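Local coordinates for protein PipY (Synechococcus elongatus, PDB 5NLC) that binds pyridoxal 5'-phosphate on a modified TIM-barrel (fold type III) scaffold and is probably involved in homeostasis of that cofactor, at residues A54-L59 against E83-I88. Numbering follows the deposited sequence.
Sequences AKQAEL and EHFDWI
The carboxamide of Q56 engages H84 with both of its polar ends, taking one hydrogen bond from the imidazole and giving another to the backbone. OE1 lies at the edge of the imidazole, 11° out of its plane, and accepts from H84 ND1 at 2.8 Å; ND1 in turn lies nearly in line with the Q56 C=O. NE2 donates to the carbonyl oxygen H84 O over 3.1 Å, from a position tilted 32° off the carbonyl plane. Two bonds fix the rotation of the amide, and the ND1 bond implies that this ring nitrogen carries a proton. With CG of Q56 anti to the carbonyl carbon (chi1 -71°) and the chain extended beyond it, the amide spans the gap between the backbones. NE2 also sits over one face of the F85 ring, 4.5 Å from F85 CE1. An alanine here, with no amide, would probably leave H84 ND1 and H84 O without these mates and the imidazole freer to turn. H84 packs on I53 and F85 on A52, while Q56 and F85 touch W67; the contact thus ties together helices 49-56 and 78-84, which follow strands 43-46 and 66-69 in successive beta/alpha units of the modified TIM barrel.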
loop_
_atom_site.group_PDB
_atom_site.type_symbol
_atom_site.label_atom_id
_atom_site.label_comp_id
_atom_site.label_asym_id
_atom_site.label_seq_id
_atom_site.Cartn_x
_atom_site.Cartn_y
_atom_site.Cartn_z
ATOM N N ALA A 54 -2.114 3.450 18.161
ATOM C CA ALA A 54 -2.591 4.437 19.117
ATOM C C ALA A 54 -3.967 4.980 18.709
ATOM O O ALA A 54 -4.846 5.154 19.536
ATOM C CB ALA A 54 -1.591 5.579 19.266
ATOM N N LYS A 55 -4.171 5.159 17.422
ATOM C CA LYS A 55 -5.335 5.857 16.929
ATOM C C LYS A 55 -6.518 4.912 16.700
ATOM O O LYS A 55 -7.663 5.354 16.656
ATOM C CB LYS A 55 -4.947 6.450 15.590
ATOM C CG LYS A 55 -5.477 7.819 15.344
ATOM C CD LYS A 55 -4.977 8.316 14.003
ATOM C CE LYS A 55 -3.588 8.866 14.112
ATOM N NZ LYS A 55 -3.182 9.500 12.837
ATOM N N GLN A 56 -6.223 3.628 16.498
ATOM C CA GLN A 56 -7.226 2.624 16.143
ATOM C C GLN A 56 -8.261 2.296 17.210
ATOM O O GLN A 56 -9.402 1.976 16.853
ATOM C CB GLN A 56 -6.560 1.325 15.711
ATOM C CG GLN A 56 -5.878 1.452 14.375
ATOM C CD GLN A 56 -5.203 0.141 13.924
ATOM O OE1 GLN A 56 -4.966 -0.783 14.729
ATOM N NE2 GLN A 56 -4.863 0.062 12.642
ATOM N N ALA A 57 -7.889 2.368 18.506
ATOM C CA ALA A 57 -8.774 1.824 19.564
ATOM C C ALA A 57 -10.153 2.461 19.638
ATOM O O ALA A 57 -11.157 1.745 19.711
ATOM C CB ALA A 57 -8.124 1.854 20.933
ATOM N N GLU A 58 -10.244 3.777 19.530
ATOM C CA GLU A 58 -11.576 4.431 19.560
ATOM C C GLU A 58 -12.453 4.185 18.330
ATOM O O GLU A 58 -13.684 4.378 18.372
ATOM C CB GLU A 58 -11.461 5.944 19.729
ATOM C CG GLU A 58 -11.126 6.378 21.155
ATOM C CD GLU A 58 -9.636 6.185 21.503
ATOM O OE1 GLU A 58 -8.821 5.889 20.601
ATOM O OE2 GLU A 58 -9.252 6.308 22.687
ATOM N N LEU A 59 -11.814 3.767 17.262
ATOM C CA LEU A 59 -12.473 3.684 15.968
ATOM C C LEU A 59 -12.963 2.274 15.637
ATOM O O LEU A 59 -13.519 2.064 14.555
ATOM C CB LEU A 59 -11.519 4.158 14.877
ATOM C CG LEU A 59 -11.073 5.617 14.958
ATOM C CD1 LEU A 59 -9.894 5.887 14.048
ATOM C CD2 LEU A 59 -12.199 6.599 14.659
ATOM N N GLU A 83 -1.438 -7.890 13.374
ATOM C CA GLU A 83 -2.556 -7.805 14.298
ATOM C C GLU A 83 -3.451 -6.616 13.951
ATOM O O GLU A 83 -4.647 -6.737 14.133
ATOM C CB GLU A 83 -2.068 -7.694 15.760
ATOM C CG GLU A 83 -1.521 -9.009 16.374
ATOM C CD GLU A 83 -0.883 -8.822 17.780
ATOM O OE1 GLU A 83 -0.411 -7.709 18.109
ATOM O OE2 GLU A 83 -0.838 -9.805 18.556
ATOM N N HIS A 84 -2.867 -5.513 13.439
ATOM C CA HIS A 84 -3.528 -4.230 13.300
ATOM C C HIS A 84 -3.835 -3.783 11.876
ATOM O O HIS A 84 -4.564 -2.865 11.757
ATOM C CB HIS A 84 -2.731 -3.133 14.022
ATOM C CG HIS A 84 -2.741 -3.315 15.507
ATOM N ND1 HIS A 84 -3.708 -2.759 16.318
ATOM C CD2 HIS A 84 -1.962 -4.079 16.307
ATOM C CE1 HIS A 84 -3.520 -3.194 17.563
ATOM N NE2 HIS A 84 -2.440 -3.953 17.587
ATOM N N PHE A 85 -3.241 -4.353 10.837
ATOM C CA PHE A 85 -3.463 -3.857 9.492
ATOM C C PHE A 85 -4.150 -4.914 8.647
ATOM O O PHE A 85 -3.846 -6.099 8.714
ATOM C CB PHE A 85 -2.136 -3.408 8.896
ATOM C CG PHE A 85 -1.629 -2.095 9.501
ATOM C CD1 PHE A 85 -2.047 -0.885 8.988
ATOM C CD2 PHE A 85 -0.764 -2.099 10.547
ATOM C CE1 PHE A 85 -1.630 0.315 9.542
ATOM C CE2 PHE A 85 -0.318 -0.929 11.127
ATOM C CZ PHE A 85 -0.740 0.291 10.624
ATOM N N ASP A 86 -5.002 -4.483 7.766
ATOM C CA ASP A 86 -5.641 -5.324 6.757
ATOM C C ASP A 86 -4.725 -5.524 5.515
ATOM O O ASP A 86 -4.685 -6.601 4.948
ATOM C CB ASP A 86 -6.963 -4.630 6.359
ATOM C CG ASP A 86 -7.881 -4.456 7.560
ATOM O OD1 ASP A 86 -8.197 -5.539 8.119
ATOM O OD2 ASP A 86 -8.142 -3.305 8.004
ATOM N N TRP A 87 -4.034 -4.464 5.130
ATOM C CA TRP A 87 -3.108 -4.386 4.018
ATOM C C TRP A 87 -1.763 -3.903 4.503
ATOM O O TRP A 87 -1.677 -2.902 5.295
ATOM C CB TRP A 87 -3.552 -3.365 2.942
ATOM C CG TRP A 87 -4.646 -3.843 2.052
ATOM C CD1 TRP A 87 -5.942 -3.862 2.358
ATOM C CD2 TRP A 87 -4.539 -4.353 0.714
ATOM N NE1 TRP A 87 -6.680 -4.383 1.330
ATOM C CE2 TRP A 87 -5.839 -4.669 0.295
ATOM C CE3 TRP A 87 -3.474 -4.589 -0.156
ATOM C CZ2 TRP A 87 -6.112 -5.262 -0.946
ATOM C CZ3 TRP A 87 -3.761 -5.105 -1.434
ATOM C CH2 TRP A 87 -5.039 -5.489 -1.778
ATOM N N ILE A 88 -0.713 -4.558 4.007
ATOM C CA ILE A 88 0.649 -4.104 4.248
ATOM C C ILE A 88 1.292 -3.919 2.892
ATOM O O ILE A 88 1.477 -4.903 2.171
ATOM C CB ILE A 88 1.437 -5.118 5.121
ATOM C CG1 ILE A 88 0.732 -5.338 6.434
ATOM C CG2 ILE A 88 2.889 -4.648 5.236
ATOM C CD1 ILE A 88 1.296 -6.472 7.256
#